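Long-range contact in trichothecene 15-O-acetyltransferase TRI3 (Fusarium sporotrichioides, PDB 3FP0), which acetylates the hydroxyl at carbon 15 of trichothecene intermediates during the biosynthesis of mycotoxins such as T-2 toxin: residues F333-S338 / N433-S438. Sequence-based numbering, arbitrary orientation.
With FP0 ((3alpha)-15-hydroxy-12,13-epoxytrichothec-9-en-3-yl acetate), chain C.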
loop_
_atom_site.group_PDB
_atom_site.type_symbol
_atom_site.label_atom_id
_atom_site.label_comp_id
_atom_site.label_asym_id
_atom_site.label_seq_id
_atom_site.Cartn_x
_atom_site.Cartn_y
_atom_site.Cartn_z
ATOM N N PHE A 333 5.218 18.955 16.071
ATOM C CA PHE A 333 4.667 17.843 15.348
ATOM C C PHE A 333 5.808 17.184 14.542
ATOM O O PHE A 333 6.394 17.787 13.632
ATOM C CB PHE A 333 3.501 18.296 14.469
ATOM C CG PHE A 333 2.912 17.194 13.663
ATOM C CD1 PHE A 333 1.921 16.373 14.216
ATOM C CD2 PHE A 333 3.381 16.936 12.373
ATOM C CE1 PHE A 333 1.360 15.323 13.454
ATOM C CE2 PHE A 333 2.844 15.874 11.618
ATOM C CZ PHE A 333 1.840 15.079 12.159
ATOM N N ILE A 334 6.149 15.961 14.933
ATOM C CA ILE A 334 7.161 15.148 14.260
ATOM C C ILE A 334 6.509 13.846 13.813
ATOM O O ILE A 334 5.898 13.128 14.618
ATOM C CB ILE A 334 8.311 14.823 15.216
ATOM C CG1 ILE A 334 8.988 16.121 15.699
ATOM C CG2 ILE A 334 9.315 13.905 14.520
ATOM C CD1 ILE A 334 9.986 15.947 16.864
ATOM N N SER A 335 6.683 13.515 12.544
ATOM C CA SER A 335 6.014 12.382 11.973
ATOM C C SER A 335 6.878 11.762 10.851
ATOM O O SER A 335 7.034 12.350 9.786
ATOM C CB SER A 335 4.638 12.833 11.471
ATOM O OG SER A 335 3.957 11.795 10.823
ATOM N N PRO A 336 7.489 10.592 11.125
ATOM C CA PRO A 336 8.119 9.755 10.079
ATOM C C PRO A 336 7.059 9.420 9.025
ATOM O O PRO A 336 5.976 9.034 9.387
ATOM C CB PRO A 336 8.535 8.503 10.858
ATOM C CG PRO A 336 8.714 9.002 12.290
ATOM C CD PRO A 336 7.606 9.991 12.463
ATOM N N THR A 337 7.329 9.667 7.747
ATOM C CA THR A 337 6.336 9.465 6.697
ATOM C C THR A 337 7.013 8.770 5.535
ATOM O O THR A 337 8.104 9.169 5.114
ATOM C CB THR A 337 5.683 10.780 6.217
ATOM O OG1 THR A 337 5.136 11.465 7.353
ATOM C CG2 THR A 337 4.529 10.510 5.273
ATOM N N SER A 338 6.361 7.737 5.021
ATOM C CA SER A 338 6.996 6.863 4.046
ATOM C C SER A 338 6.934 7.491 2.672
ATOM O O SER A 338 6.033 8.278 2.359
ATOM C CB SER A 338 6.314 5.493 4.017
ATOM O OG SER A 338 4.962 5.680 3.648
ATOM N N ASN A 433 0.080 9.423 17.505
ATOM C CA ASN A 433 0.100 10.464 16.470
ATOM C C ASN A 433 -0.307 9.771 15.166
ATOM O O ASN A 433 0.218 8.690 14.878
ATOM C CB ASN A 433 1.526 11.032 16.421
ATOM C CG ASN A 433 1.669 12.288 15.581
ATOM O OD1 ASN A 433 2.764 12.548 15.050
ATOM N ND2 ASN A 433 0.611 13.093 15.489
ATOM N N PRO A 434 -1.325 10.317 14.448
ATOM C CA PRO A 434 -1.754 9.755 13.158
ATOM C C PRO A 434 -0.633 9.754 12.127
ATOM O O PRO A 434 0.224 10.651 12.145
ATOM C CB PRO A 434 -2.865 10.718 12.724
ATOM C CG PRO A 434 -3.447 11.184 14.063
ATOM C CD PRO A 434 -2.173 11.475 14.810
ATOM N N LEU A 435 -0.677 8.781 11.225
ATOM C CA LEU A 435 0.367 8.621 10.204
ATOM C C LEU A 435 -0.262 8.896 8.848
ATOM O O LEU A 435 -1.417 8.477 8.601
ATOM C CB LEU A 435 0.957 7.205 10.257
ATOM C CG LEU A 435 1.905 6.820 9.103
ATOM C CD1 LEU A 435 3.129 7.746 9.060
ATOM C CD2 LEU A 435 2.348 5.369 9.197
ATOM N N PHE A 436 0.450 9.636 7.995
ATOM C CA PHE A 436 -0.010 9.900 6.634
ATOM C C PHE A 436 0.700 9.035 5.589
ATOM O O PHE A 436 1.915 8.855 5.635
ATOM C CB PHE A 436 0.110 11.412 6.273
ATOM C CG PHE A 436 -0.355 11.759 4.866
ATOM C CD1 PHE A 436 -1.664 11.496 4.454
ATOM C CD2 PHE A 436 0.518 12.385 3.959
ATOM C CE1 PHE A 436 -2.100 11.800 3.153
ATOM C CE2 PHE A 436 0.076 12.706 2.667
ATOM C CZ PHE A 436 -1.241 12.402 2.261
ATOM N N ILE A 437 -0.074 8.522 4.638
ATOM C CA ILE A 437 0.454 7.699 3.552
ATOM C C ILE A 437 -0.019 8.283 2.210
ATOM O O ILE A 437 -1.226 8.350 1.940
ATOM C CB ILE A 437 0.023 6.189 3.671
ATOM C CG1 ILE A 437 0.319 5.647 5.078
ATOM C CG2 ILE A 437 0.723 5.330 2.574
ATOM C CD1 ILE A 437 -0.483 4.450 5.504
ATOM N N SER A 438 0.937 8.674 1.365
ATOM C CA SER A 438 0.614 9.283 0.091
ATOM C C SER A 438 0.913 8.412 -1.140
ATOM O O SER A 438 2.078 8.150 -1.454
ATOM C CB SER A 438 1.322 10.628 -0.044
ATOM O OG SER A 438 0.809 11.272 -1.190
HETATM C C2 FP0 C . 5.797 1.119 7.997
HETATM C C6 FP0 C . 3.772 1.426 5.873
HETATM C C5 FP0 C . 5.273 1.041 5.613
HETATM C C4 FP0 C . 6.216 2.233 5.826
HETATM C C3 FP0 C . 6.620 2.232 7.327
HETATM C C11 FP0 C . 3.611 2.099 7.258
HETATM C C10 FP0 C . 2.140 2.094 7.723
HETATM C C9 FP0 C . 1.177 1.307 7.162
HETATM C C8 FP0 C . 1.428 0.433 5.958
HETATM C C12 FP0 C . 5.764 0.185 6.801
HETATM C C13 FP0 C . 5.425 -1.266 6.972
HETATM O O4 FP0 C . 7.979 4.533 6.846
HETATM C C17 FP0 C . 7.072 4.630 7.669
HETATM C C18 FP0 C . 6.608 5.878 8.375
HETATM O O3 FP0 C . 6.355 3.458 8.003
HETATM O O2 FP0 C . 6.774 -0.811 6.659
HETATM O O1 FP0 C . 4.447 1.534 8.305
HETATM C C14 FP0 C . 5.541 0.462 4.205
HETATM C C7 FP0 C . 2.916 0.140 5.851
HETATM C C15 FP0 C . 3.350 2.471 4.836
HETATM O O12 FP0 C . 2.860 1.918 3.601
HETATM C C16 FP0 C . -0.216 1.291 7.715
HETATM O O HOH W 1 2.678 11.557 8.515
HETATM O O HOH W 2 3.037 9.895 12.729
HETATM O O HOH W 3 3.808 6.972 5.915
#
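T337 and F436 lie nearest each other, their CA atoms 6.4 Å apart, where strand 333-338 runs roughly parallel to strand 435-438. The two axes cross at -22° and approach to 6.5 Å. No clear direct hydrogen bond links the segments, and each strand finds its sheet partner elsewhere. F333, S335 and T337 bond through the backbone to strand 358-365, while L435 bonds to L476 and I478, at the start of strand 477-483.

Water joins the two edges instead. The hydroxyl of S335 lies between two waters. One, 2.8 Å from S335 OG, donates to P434 O. The other is held by S335 OG and T337 OG1, and F436 N donates a hydrogen bond to it at 3.0 Å. Chi1 of 176° sets S335 OG anti to its own nitrogen, where it meets both waters, on a side chain directed at segment 433-438. A third water accepts from S338 N at 2.8 Å and donates to F436 O at 2.7 Å. The methyl CG2 of T337 rests on the same F436 O, 3.1 Å away.

At the other end, the side-chain amide of N433 lies obliquely against the F333 ring, the two planes 79° apart. L435 meets segment 333-338 through one methyl, CD1, which sits near P336 O. Its second methyl, CD2, turns to the bound trichothecene, 3.6 Å from C10. S338 CB and P336 O line the acetate end of this ligand, and I437 CD1 touches its C16 methyl.

The seam is a buried junction between two sheets, bridged by three waters. They satisfy backbone groups that no strand pairing bridges here. Its far end forms part of the wall of the 15-deacetylcalonectrin pocket, with L435 and I437 methyls beside P336 O and S338, near the substrate-binding H414.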